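PDB 1XIP: nucleoporin NUP159 from Saccharomyces cerevisiae, which serves as a component of the nuclear pore complex, its N-terminal beta-propeller domain tethering the helicase Dbp5 to the pore for mRNA export. Local coordinates for residues T11-F17 and K311-S317; F125-F130 and I141-V145; L28-N32 and L369-G373; T171-L175 and S186-R190; S3-V9 and A258-F264. All coordinates share one frame; numbering follows the deposited sequence.

Contact 1 (T11-F17 and K311-S317); sequences TETSEDF and KQVIEPS
I314 sets its CG2 methyl against S14 and F17: CG2 lies 3.7 Å from CB of S14 and 3.9 Å from CD1 of F17, meeting the ring obliquely. Its CG1 branch, anti to the carbonyl carbon (chi1 -73°), runs side by side with E12. Branched isoleucine thus fills two directions on this face, while S14 is small enough to fit at the edge of the F17 ring. Beside them the Q312 side chain crosses that of E12 at about a right angle, NE2 of Q312 lying 3.4 Å from CB of E12. E12 OE1 makes a long salt bridge of 3.8 Å to K311 NZ, which D309 also engages. On the other face CG2 of T11 meets CG of E315 at 3.9 Å, while their polar ends turn to D265 and R322. The backbones pair in parallel: E12 N donates to V313 O (2.9 Å), E12 O accepts from E315 N (2.8 Å), and S14 N reaches E315 O. P316 fits this register because its position is not a donor in it. Strands 11-14 and 313-316 form a two-stranded parallel sheet; I314 links it by backbone hydrogen bonding to strand 306-308, and F17 leads into strand 18-26.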
# COMPACT_ATOMS: atom_id res chain seq x y z
N THR A 11 -17.33 9.71 11.59
CA THR A 11 -15.97 10.04 11.99
C THR A 11 -15.91 10.48 13.44
O THR A 11 -16.58 11.45 13.84
CB THR A 11 -15.38 11.11 11.07
OG1 THR A 11 -15.19 10.57 9.75
CG2 THR A 11 -13.95 11.47 11.53
N GLU A 12 -15.11 9.76 14.21
CA GLU A 12 -14.88 10.07 15.61
C GLU A 12 -13.71 11.03 15.72
O GLU A 12 -12.67 10.81 15.12
CB GLU A 12 -14.58 8.79 16.38
CG GLU A 12 -14.43 8.98 17.88
CD GLU A 12 -13.85 7.76 18.55
OE1 GLU A 12 -14.62 7.00 19.17
OE2 GLU A 12 -12.63 7.56 18.47
N THR A 13 -13.91 12.12 16.46
CA THR A 13 -12.83 12.97 16.91
C THR A 13 -12.30 12.38 18.20
O THR A 13 -13.03 12.25 19.17
CB THR A 13 -13.32 14.39 17.14
OG1 THR A 13 -13.97 14.86 15.96
CG2 THR A 13 -12.15 15.34 17.31
N SER A 14 -11.03 12.02 18.19
CA SER A 14 -10.43 11.36 19.34
C SER A 14 -9.33 12.23 19.91
O SER A 14 -8.49 12.75 19.16
CB SER A 14 -9.87 9.99 18.94
OG SER A 14 -9.47 9.24 20.08
N GLU A 15 -9.33 12.38 21.22
CA GLU A 15 -8.28 13.11 21.91
C GLU A 15 -7.18 12.18 22.42
O GLU A 15 -6.31 12.58 23.21
CB GLU A 15 -8.86 13.94 23.06
CG GLU A 15 -8.09 15.22 23.33
CD GLU A 15 -8.98 16.43 23.49
OE1 GLU A 15 -10.00 16.55 22.75
OE2 GLU A 15 -8.65 17.27 24.36
N ASP A 16 -7.22 10.93 21.96
CA ASP A 16 -6.25 9.91 22.37
C ASP A 16 -5.34 9.48 21.22
O ASP A 16 -4.44 8.67 21.41
CB ASP A 16 -6.96 8.68 22.94
CG ASP A 16 -7.96 9.03 24.01
OD1 ASP A 16 -9.01 8.36 24.07
OD2 ASP A 16 -7.78 9.95 24.85
N PHE A 17 -5.58 10.02 20.03
CA PHE A 17 -4.83 9.66 18.84
C PHE A 17 -4.19 10.87 18.25
O PHE A 17 -4.81 11.94 18.17
CB PHE A 17 -5.75 9.04 17.79
CG PHE A 17 -6.00 7.58 17.99
CD1 PHE A 17 -7.25 7.13 18.44
CD2 PHE A 17 -4.99 6.65 17.76
CE1 PHE A 17 -7.48 5.76 18.65
CE2 PHE A 17 -5.21 5.29 17.96
CZ PHE A 17 -6.46 4.84 18.41
N LYS A 311 -13.76 0.03 13.49
CA LYS A 311 -15.21 0.29 13.43
C LYS A 311 -15.60 1.63 12.79
O LYS A 311 -16.71 1.76 12.28
CB LYS A 311 -15.82 0.20 14.83
CG LYS A 311 -15.18 1.12 15.89
CD LYS A 311 -16.20 1.62 16.92
CE LYS A 311 -15.53 2.07 18.23
NZ LYS A 311 -14.83 3.38 18.09
N GLN A 312 -14.69 2.61 12.84
CA GLN A 312 -14.93 3.92 12.27
C GLN A 312 -13.62 4.65 11.99
O GLN A 312 -12.56 4.21 12.42
CB GLN A 312 -15.83 4.76 13.18
CG GLN A 312 -15.10 5.44 14.34
CD GLN A 312 -16.00 5.68 15.54
OE1 GLN A 312 -15.82 5.06 16.58
NE2 GLN A 312 -16.97 6.57 15.38
N VAL A 313 -13.73 5.78 11.28
CA VAL A 313 -12.59 6.63 10.95
C VAL A 313 -12.34 7.57 12.10
O VAL A 313 -13.27 8.09 12.68
CB VAL A 313 -12.85 7.46 9.65
CG1 VAL A 313 -11.70 8.44 9.36
CG2 VAL A 313 -13.08 6.56 8.47
N ILE A 314 -11.07 7.81 12.41
CA ILE A 314 -10.70 8.67 13.53
C ILE A 314 -9.92 9.88 13.07
O ILE A 314 -8.89 9.76 12.41
CB ILE A 314 -9.88 7.90 14.54
CG1 ILE A 314 -10.77 6.93 15.29
CG2 ILE A 314 -9.14 8.83 15.50
CD1 ILE A 314 -10.04 5.69 15.63
N GLU A 315 -10.41 11.05 13.42
CA GLU A 315 -9.65 12.27 13.24
C GLU A 315 -9.10 12.64 14.60
O GLU A 315 -9.82 12.57 15.60
CB GLU A 315 -10.54 13.39 12.70
CG GLU A 315 -10.65 13.44 11.18
CD GLU A 315 -11.06 14.82 10.66
OE1 GLU A 315 -12.17 15.30 10.99
OE2 GLU A 315 -10.26 15.43 9.90
N PRO A 316 -7.82 13.00 14.65
CA PRO A 316 -7.23 13.61 15.85
C PRO A 316 -7.90 14.96 16.12
O PRO A 316 -8.41 15.59 15.19
CB PRO A 316 -5.77 13.82 15.47
CG PRO A 316 -5.54 12.89 14.34
CD PRO A 316 -6.82 12.84 13.58
N SER A 317 -7.90 15.40 17.38
CA SER A 317 -8.65 16.59 17.78
C SER A 317 -7.96 17.91 17.45
O SER A 317 -8.53 18.98 17.67
CB SER A 317 -9.04 16.53 19.27
OG SER A 317 -7.94 16.16 20.09

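Contact 2 (F125-F130 and I141-V145); sequences FEKPVF and ILNSV
F130 presents one ring face to the backbone of S144, whose CA stands 3.8 Å from the ring centroid, 24° off the normal, as a CH-pi contact. CG of F130, anti to its carbonyl carbon (chi1 -73°), carries the ring there. Two backbone bonds frame the pair: F130 N donates to L142 O at 2.8 Å, nearly straight at 166°, and S144 N to P128 O at 2.7 Å. On the other flank V129 and I141 cross at about a right angle, with CG2 of V129 3.5 Å from CG2 of I141, and the V129 methyl also lies over a face of F125. The F125 ring reaches CD1 of I141 with its CE1 at 3.7 Å. V129 and N143 are an antiparallel non-hydrogen-bonded pair in the hairpin of strands 129-134 and 138-143, the first two strands of a four-stranded propeller blade. N143 turns its OD1 back to accept a weak bond from S144 N. Farther out, the F130 ring also stacks with F276. An alanine at F130 removes the ring, which would probably uncover the S144 backbone and leave F276 without its stacking partner. R105 holds V129 O by a weak hydrogen bond while packing against P128 and F130.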
# COMPACT_ATOMS: atom_id res chain seq x y z
N PHE A 125 8.07 -12.06 -16.40
CA PHE A 125 6.62 -12.20 -16.46
C PHE A 125 6.22 -12.17 -17.93
O PHE A 125 6.73 -11.35 -18.69
CB PHE A 125 5.94 -11.05 -15.71
CG PHE A 125 6.43 -10.85 -14.28
CD1 PHE A 125 6.25 -11.83 -13.30
CD2 PHE A 125 7.04 -9.65 -13.90
CE1 PHE A 125 6.68 -11.63 -11.99
CE2 PHE A 125 7.48 -9.44 -12.59
CZ PHE A 125 7.30 -10.43 -11.63
N GLU A 126 5.32 -13.06 -18.33
CA GLU A 126 4.86 -13.09 -19.73
C GLU A 126 4.13 -11.79 -20.11
O GLU A 126 4.12 -11.41 -21.28
CB GLU A 126 3.96 -14.30 -20.00
CG GLU A 126 3.50 -15.04 -18.75
CD GLU A 126 2.96 -16.43 -19.06
OE1 GLU A 126 1.79 -16.52 -19.52
OE2 GLU A 126 3.70 -17.42 -18.85
N LYS A 127 3.56 -11.11 -19.11
CA LYS A 127 2.92 -9.80 -19.29
C LYS A 127 3.24 -8.85 -18.10
O LYS A 127 3.40 -9.32 -16.97
CB LYS A 127 1.40 -9.96 -19.45
CG LYS A 127 0.95 -10.65 -20.75
CD LYS A 127 0.23 -9.70 -21.71
CE LYS A 127 1.08 -9.39 -22.94
NZ LYS A 127 0.97 -10.45 -23.98
N PRO A 128 3.33 -7.54 -18.35
CA PRO A 128 3.55 -6.53 -17.29
C PRO A 128 2.66 -6.70 -16.06
O PRO A 128 1.50 -7.11 -16.15
CB PRO A 128 3.21 -5.21 -17.98
CG PRO A 128 3.53 -5.45 -19.42
CD PRO A 128 3.24 -6.91 -19.68
N VAL A 129 3.20 -6.37 -14.90
CA VAL A 129 2.52 -6.62 -13.65
C VAL A 129 2.09 -5.31 -13.00
O VAL A 129 2.79 -4.31 -13.12
CB VAL A 129 3.42 -7.46 -12.73
CG1 VAL A 129 2.97 -7.40 -11.29
CG2 VAL A 129 3.47 -8.90 -13.23
N PHE A 130 0.92 -5.31 -12.35
CA PHE A 130 0.37 -4.12 -11.68
C PHE A 130 0.62 -4.13 -10.16
O PHE A 130 0.81 -3.07 -9.54
CB PHE A 130 -1.16 -4.05 -11.88
CG PHE A 130 -1.60 -3.65 -13.26
CD1 PHE A 130 -0.79 -2.85 -14.09
CD2 PHE A 130 -2.85 -4.07 -13.74
CE1 PHE A 130 -1.21 -2.49 -15.38
CE2 PHE A 130 -3.29 -3.71 -15.03
CZ PHE A 130 -2.47 -2.92 -15.86
N ILE A 141 0.54 -12.18 -7.53
CA ILE A 141 0.83 -11.26 -8.62
C ILE A 141 -0.41 -10.94 -9.43
O ILE A 141 -1.12 -11.84 -9.90
CB ILE A 141 1.94 -11.88 -9.53
CG1 ILE A 141 3.28 -11.90 -8.79
CG2 ILE A 141 2.07 -11.10 -10.83
CD1 ILE A 141 4.30 -12.84 -9.36
N LEU A 142 -0.69 -9.65 -9.59
CA LEU A 142 -1.75 -9.22 -10.48
C LEU A 142 -1.22 -8.66 -11.79
O LEU A 142 -0.49 -7.67 -11.82
CB LEU A 142 -2.71 -8.25 -9.81
CG LEU A 142 -3.81 -7.71 -10.72
CD1 LEU A 142 -4.76 -8.81 -11.22
CD2 LEU A 142 -4.57 -6.64 -10.00
N ASN A 143 -1.66 -9.30 -12.87
CA ASN A 143 -1.26 -9.07 -14.24
C ASN A 143 -1.87 -7.83 -14.90
O ASN A 143 -2.93 -7.34 -14.49
CB ASN A 143 -1.76 -10.26 -15.04
CG ASN A 143 -0.79 -10.73 -16.01
OD1 ASN A 143 -0.29 -9.96 -16.81
ND2 ASN A 143 -0.51 -12.02 -15.99
N SER A 144 -1.23 -7.38 -15.98
CA SER A 144 -1.74 -6.28 -16.80
C SER A 144 -2.92 -6.72 -17.67
O SER A 144 -3.57 -5.91 -18.33
CB SER A 144 -0.64 -5.70 -17.69
OG SER A 144 -0.47 -6.49 -18.86
N VAL A 145 -3.18 -8.02 -17.65
CA VAL A 145 -4.27 -8.62 -18.43
C VAL A 145 -5.35 -9.14 -17.47
O VAL A 145 -6.25 -9.90 -17.85
CB VAL A 145 -3.71 -9.74 -19.39
CG1 VAL A 145 -3.60 -11.08 -18.70
CG2 VAL A 145 -4.53 -9.82 -20.68

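Contact 3 (L28-N32 and L369-G373); sequences LPSFN and LNNEG
G373 and L28 meet backbone to backbone, and here the fit is tight. CA of G373 sits 3.4 Å from L28 O in a CA-H...O contact, and a beta carbon on G373 would collide with that same oxygen; glycine suits the place for this reason and for its positive phi of 75°. In return L28 N donates to G373 O at 3.2 Å, a bent bond of 140°. Farther along, F31 N donates to N371 O, also at 3.2 Å but straighter, and this acceptor oxygen lies in the plane of the F31 ring, at its edge, 3.6 Å from CD2 of F31. N370 to G373 form the type I turn that joins strands 365-370 and 374-381. These two share a blade with strand 18-26, from which L28 to N32 emerge, the N-terminal and C-terminal strands together closing the ring of a propeller. The side toward solvent is looser. S30 OG donates to a water at 2.7 Å, which donates to OE2 of E372 at 2.6 Å, a water bridge between the two polar groups. Set anti to the backbone N (chi1 176°), S30 OG lies on the side of the following backbone, where N32 N reaches it at 2.9 Å in an ST turn.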
# COMPACT_ATOMS: atom_id res chain seq x y z
N LEU A 28 16.61 9.89 -1.67
CA LEU A 28 16.79 9.25 -2.97
C LEU A 28 16.38 10.20 -4.09
O LEU A 28 15.69 11.16 -3.84
CB LEU A 28 15.97 7.96 -3.04
CG LEU A 28 16.40 6.79 -2.17
CD1 LEU A 28 15.31 5.69 -2.21
CD2 LEU A 28 17.70 6.26 -2.69
N PRO A 29 16.78 9.94 -5.32
CA PRO A 29 16.37 10.82 -6.42
C PRO A 29 14.85 10.74 -6.70
O PRO A 29 14.19 9.73 -6.44
CB PRO A 29 17.18 10.31 -7.62
CG PRO A 29 17.53 8.91 -7.28
CD PRO A 29 17.62 8.82 -5.78
N SER A 30 14.33 11.85 -7.22
CA SER A 30 12.93 12.03 -7.58
C SER A 30 12.56 11.31 -8.87
O SER A 30 13.42 11.05 -9.72
CB SER A 30 12.63 13.53 -7.72
OG SER A 30 11.31 13.76 -8.17
N PHE A 31 11.28 11.00 -9.03
CA PHE A 31 10.73 10.48 -10.27
C PHE A 31 10.39 11.61 -11.25
O PHE A 31 9.96 11.34 -12.39
CB PHE A 31 9.47 9.68 -9.97
CG PHE A 31 9.72 8.28 -9.50
CD1 PHE A 31 10.09 7.28 -10.41
CD2 PHE A 31 9.56 7.93 -8.15
CE1 PHE A 31 10.29 5.98 -9.99
CE2 PHE A 31 9.77 6.61 -7.71
CZ PHE A 31 10.14 5.63 -8.63
N ASN A 32 10.55 12.85 -10.81
CA ASN A 32 10.16 14.03 -11.58
C ASN A 32 8.80 13.88 -12.25
O ASN A 32 8.60 14.29 -13.39
CB ASN A 32 11.23 14.40 -12.60
CG ASN A 32 12.54 14.75 -11.95
OD1 ASN A 32 13.58 14.16 -12.28
ND2 ASN A 32 12.52 15.71 -11.02
N LEU A 369 7.50 7.14 2.02
CA LEU A 369 8.36 7.55 0.90
C LEU A 369 7.57 8.22 -0.25
O LEU A 369 6.60 7.64 -0.76
CB LEU A 369 9.13 6.35 0.34
CG LEU A 369 10.64 6.51 0.11
CD1 LEU A 369 11.14 5.53 -0.94
CD2 LEU A 369 10.99 7.94 -0.30
N ASN A 370 8.04 9.40 -0.66
CA ASN A 370 7.48 10.27 -1.73
C ASN A 370 7.65 9.78 -3.14
O ASN A 370 8.57 9.04 -3.43
CB ASN A 370 8.18 11.64 -1.72
CG ASN A 370 7.41 12.67 -0.96
OD1 ASN A 370 7.79 13.83 -0.91
ND2 ASN A 370 6.29 12.25 -0.36
N ASN A 371 6.92 10.40 -4.06
CA ASN A 371 7.23 10.40 -5.48
C ASN A 371 8.48 11.21 -5.78
O ASN A 371 8.94 11.25 -6.93
CB ASN A 371 6.05 10.93 -6.30
CG ASN A 371 5.59 12.34 -5.86
OD1 ASN A 371 5.14 12.53 -4.73
ND2 ASN A 371 5.69 13.32 -6.76
N GLU A 372 9.04 11.87 -4.76
CA GLU A 372 10.27 12.63 -4.94
C GLU A 372 11.49 12.08 -4.17
O GLU A 372 12.47 12.77 -4.03
CB GLU A 372 10.06 14.10 -4.55
CG GLU A 372 8.90 14.76 -5.27
CD GLU A 372 8.92 16.28 -5.14
OE1 GLU A 372 9.02 16.78 -4.00
OE2 GLU A 372 8.84 16.97 -6.20
N GLY A 373 11.42 10.87 -3.65
CA GLY A 373 12.52 10.28 -2.92
C GLY A 373 12.67 10.85 -1.52
O GLY A 373 13.64 10.58 -0.84
O HOH W 1 10.95 16.41 -7.61

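Contact 4 (T171-L175 and S186-R190); sequences TNSQL and SFAWR
L175 and F187 face each other as an antiparallel hydrogen-bonded pair: L175 N donates to F187 O at 3.0 Å and F187 N returns the bond to L175 O at 2.8 Å. A third backbone bond, W189 N to S173 O at 2.7 Å, is less regular, the donor standing well above the carbonyl plane, where the strand gives way to the turn. That turn is drawn together by T171, whose OG1 accepts weakly from the backbone N of both S173 and Q174. Among side chains, Q174 contributes the one polar bond across the strands. Its extended chain, with CG anti to the backbone N (chi1 -159°), carries NE2 to S186 OG at 2.9 Å; the bond is nearly straight at 174° and lies in the amide plane. NE2 also bonds weakly to P224 O. Glutamine's reach matters between these buried residues; with a leucine at Q174 the amide is lost, and the S186 hydroxyl would probably be left without this donor. Apolar contact falls to L175, whose side chain crosses that of W189 obliquely, CD2 3.6 Å from CE3 of W189. L175 O also lies in plane at the F187 ring edge, 3.3 Å from CD2 of F187. The hairpin of strands 174-179 and 184-190 forms the middle of a four-stranded blade; L175 packs on M194 of the outermost strand 193-200, while Q174 rests on I221 and F227 of the neighbouring sheet.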
# COMPACT_ATOMS: atom_id res chain seq x y z
N THR A 171 -3.89 -11.33 3.44
CA THR A 171 -3.26 -11.44 4.74
C THR A 171 -2.71 -12.85 4.86
O THR A 171 -2.75 -13.62 3.91
CB THR A 171 -4.28 -11.19 5.87
OG1 THR A 171 -5.34 -12.17 5.78
CG2 THR A 171 -4.98 -9.84 5.69
N ASN A 172 -2.22 -13.20 6.04
CA ASN A 172 -1.78 -14.55 6.29
C ASN A 172 -2.84 -15.63 6.07
O ASN A 172 -2.51 -16.78 5.83
CB ASN A 172 -1.23 -14.66 7.70
CG ASN A 172 -0.25 -15.78 7.83
OD1 ASN A 172 -0.62 -16.91 8.18
ND2 ASN A 172 1.01 -15.51 7.51
N SER A 173 -4.12 -15.25 6.14
CA SER A 173 -5.21 -16.23 6.14
C SER A 173 -6.38 -15.93 5.21
O SER A 173 -7.26 -16.76 5.04
CB SER A 173 -5.72 -16.45 7.56
OG SER A 173 -6.12 -15.23 8.14
N GLN A 174 -6.36 -14.75 4.58
CA GLN A 174 -7.45 -14.34 3.68
C GLN A 174 -6.93 -13.77 2.36
O GLN A 174 -5.85 -13.21 2.31
CB GLN A 174 -8.31 -13.31 4.39
CG GLN A 174 -9.70 -13.15 3.84
CD GLN A 174 -10.46 -12.05 4.58
OE1 GLN A 174 -9.94 -11.48 5.56
NE2 GLN A 174 -11.69 -11.76 4.14
N LEU A 175 -7.72 -13.94 1.29
CA LEU A 175 -7.46 -13.31 -0.01
C LEU A 175 -8.74 -12.71 -0.56
O LEU A 175 -9.73 -13.42 -0.79
CB LEU A 175 -6.88 -14.32 -1.02
CG LEU A 175 -6.52 -13.99 -2.50
CD1 LEU A 175 -6.61 -12.54 -2.89
CD2 LEU A 175 -5.13 -14.50 -2.84
N SER A 186 -14.01 -13.41 -1.62
CA SER A 186 -13.15 -13.59 -0.49
C SER A 186 -12.86 -15.06 -0.32
O SER A 186 -13.74 -15.89 -0.48
CB SER A 186 -13.82 -13.04 0.76
OG SER A 186 -12.98 -13.16 1.89
N PHE A 187 -11.62 -15.39 -0.01
CA PHE A 187 -11.22 -16.79 0.14
C PHE A 187 -10.47 -16.99 1.43
O PHE A 187 -9.73 -16.12 1.87
CB PHE A 187 -10.30 -17.22 -0.99
CG PHE A 187 -10.84 -16.96 -2.37
CD1 PHE A 187 -11.33 -18.01 -3.15
CD2 PHE A 187 -10.80 -15.68 -2.92
CE1 PHE A 187 -11.80 -17.78 -4.43
CE2 PHE A 187 -11.27 -15.45 -4.20
CZ PHE A 187 -11.77 -16.50 -4.95
N ALA A 188 -10.64 -18.15 2.04
CA ALA A 188 -9.69 -18.59 3.05
C ALA A 188 -8.38 -18.92 2.33
O ALA A 188 -8.39 -19.55 1.27
CB ALA A 188 -10.23 -19.79 3.77
N TRP A 189 -7.27 -18.46 2.91
CA TRP A 189 -5.95 -18.60 2.30
C TRP A 189 -4.94 -19.33 3.22
O TRP A 189 -4.75 -18.95 4.39
CB TRP A 189 -5.41 -17.22 1.90
CG TRP A 189 -4.02 -17.26 1.38
CD1 TRP A 189 -2.87 -17.16 2.11
CD2 TRP A 189 -3.62 -17.45 0.02
NE1 TRP A 189 -1.78 -17.28 1.28
CE2 TRP A 189 -2.21 -17.46 -0.01
CE3 TRP A 189 -4.32 -17.63 -1.18
CZ2 TRP A 189 -1.48 -17.61 -1.19
CZ3 TRP A 189 -3.60 -17.79 -2.35
CH2 TRP A 189 -2.19 -17.77 -2.35
N ARG A 190 -4.30 -20.37 2.68
CA ARG A 190 -3.29 -21.13 3.43
C ARG A 190 -2.14 -21.62 2.53
O ARG A 190 -2.27 -22.65 1.86
CB ARG A 190 -3.94 -22.35 4.11
CG ARG A 190 -4.00 -22.26 5.62
CD ARG A 190 -2.94 -23.06 6.33
NE ARG A 190 -2.53 -22.40 7.56
CZ ARG A 190 -1.97 -23.01 8.60
NH1 ARG A 190 -1.75 -24.32 8.56
NH2 ARG A 190 -1.64 -22.32 9.68

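Contact 5 (S3-V9 and A258-F264); sequences SSLKDEV and ASFQETF
S4 and L5 form a short parallel edge strand beside S259 and F260, adding a fifth strand to an otherwise antiparallel propeller sheet. S4 N donates to A258 O at 3.0 Å, F260 N to S4 O at 2.9 Å, and K6 N to F260 O, also at 2.9 Å. CD2 of L5 approaches CB of F260 at 4.1 Å, and both residues lean on L206 of helix 204-207, a suitable place for two apolar side chains. On the opposite sheet face the methylenes of K6 lie along S259, its CG 3.9 Å from CB of S259, while the chain carries the ammonium off from the strand. Beyond K6 the regular pairing lapses. Three steps along the chain, K6 to V9, match two on the strand, F260 to E262, and Q261 bridges the bowed part with its side chain: CG anti to the carbonyl carbon (chi1 -71°) and an extended chain bring NE2 to D7 O at 3.0 Å. The backbones rejoin where V9 N donates to E262 O. V9 also packs on I250 of strand 246-254, the other neighbour of strand 257-263, and its CG2 lies 3.5 Å from CB of Q261. At the far end OE1 of E8 lies in the F264 ring plane, at the edge, 3.2 Å from CD2 of F264. OE2 of E262 stands over one face of that ring, near the rim, while OE1 of E262 pairs with K247.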
# COMPACT_ATOMS: atom_id res chain seq x y z
N SER A 3 -26.79 -7.66 -1.30
CA SER A 3 -25.95 -6.58 -0.77
C SER A 3 -26.77 -5.34 -0.52
O SER A 3 -27.62 -5.00 -1.33
CB SER A 3 -24.86 -6.25 -1.77
OG SER A 3 -23.75 -7.11 -1.59
N SER A 4 -26.49 -4.65 0.58
CA SER A 4 -27.25 -3.45 0.93
C SER A 4 -26.38 -2.21 1.18
O SER A 4 -25.26 -2.31 1.65
CB SER A 4 -28.15 -3.72 2.13
OG SER A 4 -27.50 -3.43 3.35
N LEU A 5 -26.93 -1.03 0.87
CA LEU A 5 -26.28 0.26 1.12
C LEU A 5 -26.83 0.84 2.40
O LEU A 5 -28.03 1.01 2.53
CB LEU A 5 -26.55 1.24 -0.04
CG LEU A 5 -25.78 2.56 -0.25
CD1 LEU A 5 -26.59 3.77 0.20
CD2 LEU A 5 -24.39 2.57 0.41
N LYS A 6 -25.95 1.15 3.34
CA LYS A 6 -26.37 1.73 4.61
C LYS A 6 -25.90 3.18 4.73
O LYS A 6 -25.40 3.74 3.77
CB LYS A 6 -25.85 0.88 5.78
CG LYS A 6 -26.43 -0.52 5.87
CD LYS A 6 -26.43 -1.03 7.31
CE LYS A 6 -27.86 -1.10 7.88
NZ LYS A 6 -27.89 -1.38 9.36
N ASP A 7 -26.08 3.77 5.90
CA ASP A 7 -25.68 5.16 6.11
C ASP A 7 -24.17 5.36 6.12
O ASP A 7 -23.40 4.44 6.40
CB ASP A 7 -26.27 5.68 7.42
CG ASP A 7 -27.09 6.94 7.23
OD1 ASP A 7 -28.25 6.83 6.75
OD2 ASP A 7 -26.66 8.09 7.52
N GLU A 8 -23.77 6.59 5.82
CA GLU A 8 -22.40 7.07 5.92
C GLU A 8 -21.69 6.53 7.16
O GLU A 8 -22.26 6.54 8.24
CB GLU A 8 -22.46 8.60 6.01
CG GLU A 8 -21.73 9.37 4.92
CD GLU A 8 -20.86 10.50 5.50
OE1 GLU A 8 -19.66 10.62 5.12
OE2 GLU A 8 -21.37 11.28 6.34
N VAL A 9 -20.45 6.06 7.01
CA VAL A 9 -19.63 5.68 8.17
C VAL A 9 -19.23 6.95 8.87
O VAL A 9 -18.75 7.89 8.22
CB VAL A 9 -18.32 4.93 7.79
CG1 VAL A 9 -18.05 3.82 8.80
CG2 VAL A 9 -18.37 4.38 6.39
N ALA A 258 -23.43 -8.42 2.78
CA ALA A 258 -22.51 -7.30 2.88
C ALA A 258 -23.27 -5.99 3.00
O ALA A 258 -24.29 -5.80 2.33
CB ALA A 258 -21.60 -7.28 1.68
N SER A 259 -22.81 -5.09 3.86
CA SER A 259 -23.31 -3.73 3.87
C SER A 259 -22.22 -2.78 3.38
O SER A 259 -21.06 -2.90 3.76
CB SER A 259 -23.79 -3.31 5.26
OG SER A 259 -23.39 -4.23 6.24
N PHE A 260 -22.58 -1.83 2.52
CA PHE A 260 -21.66 -0.83 2.07
C PHE A 260 -21.98 0.46 2.78
O PHE A 260 -23.13 0.72 3.10
CB PHE A 260 -21.82 -0.63 0.57
CG PHE A 260 -21.33 -1.78 -0.26
CD1 PHE A 260 -20.40 -1.57 -1.26
CD2 PHE A 260 -21.82 -3.06 -0.06
CE1 PHE A 260 -19.94 -2.62 -2.06
CE2 PHE A 260 -21.37 -4.11 -0.84
CZ PHE A 260 -20.43 -3.89 -1.85
N GLN A 261 -20.96 1.28 3.04
CA GLN A 261 -21.15 2.58 3.68
C GLN A 261 -20.09 3.54 3.17
O GLN A 261 -18.91 3.18 3.18
CB GLN A 261 -21.00 2.46 5.19
CG GLN A 261 -22.14 1.73 5.93
CD GLN A 261 -21.79 1.50 7.39
OE1 GLN A 261 -21.05 0.58 7.71
NE2 GLN A 261 -22.31 2.36 8.27
N GLU A 262 -20.49 4.74 2.77
CA GLU A 262 -19.57 5.73 2.20
C GLU A 262 -18.72 6.40 3.25
O GLU A 262 -19.18 6.63 4.36
CB GLU A 262 -20.34 6.83 1.48
CG GLU A 262 -20.61 6.53 0.02
CD GLU A 262 -20.23 7.67 -0.91
OE1 GLU A 262 -20.95 7.87 -1.91
OE2 GLU A 262 -19.20 8.35 -0.67
N THR A 263 -17.47 6.71 2.90
CA THR A 263 -16.69 7.75 3.58
C THR A 263 -16.24 8.80 2.61
O THR A 263 -15.93 8.51 1.44
CB THR A 263 -15.41 7.24 4.23
OG1 THR A 263 -15.28 5.83 4.05
CG2 THR A 263 -15.46 7.46 5.73
N PHE A 264 -16.13 10.01 3.13
CA PHE A 264 -15.50 11.09 2.45
C PHE A 264 -14.24 11.45 3.21
O PHE A 264 -13.56 12.42 2.87
CB PHE A 264 -16.46 12.28 2.35
CG PHE A 264 -17.68 11.99 1.52
CD1 PHE A 264 -17.66 12.17 0.13
CD2 PHE A 264 -18.84 11.49 2.13
CE1 PHE A 264 -18.79 11.88 -0.64
CE2 PHE A 264 -19.96 11.20 1.37
CZ PHE A 264 -19.94 11.40 -0.02
O HOH W 2 -26.94 -6.49 4.43

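How the contacts relate
From the N terminus the chain opens contact 5, then contact 1, then contact 3 within its first 32 residues. Contacts 2 and 4 follow as local hairpins of two four-stranded blades; they open and close in series, both nested inside the three long loops. Contact 5 then closes at 258-264, contact 1 at 311-317 and contact 3 at 369-373, so these three cross one another along the sequence. Together they bind the N-terminal stretch to three successive late parts of the propeller, contact 3 at the blade that combines strand 18-26 with the C-terminal strands. Contacts 1 and 5 touch, CG2 of V313 lying 3.7 Å from CG2 of T263, whereas contacts 3 and 5 lie on opposite sides of the chain's centre.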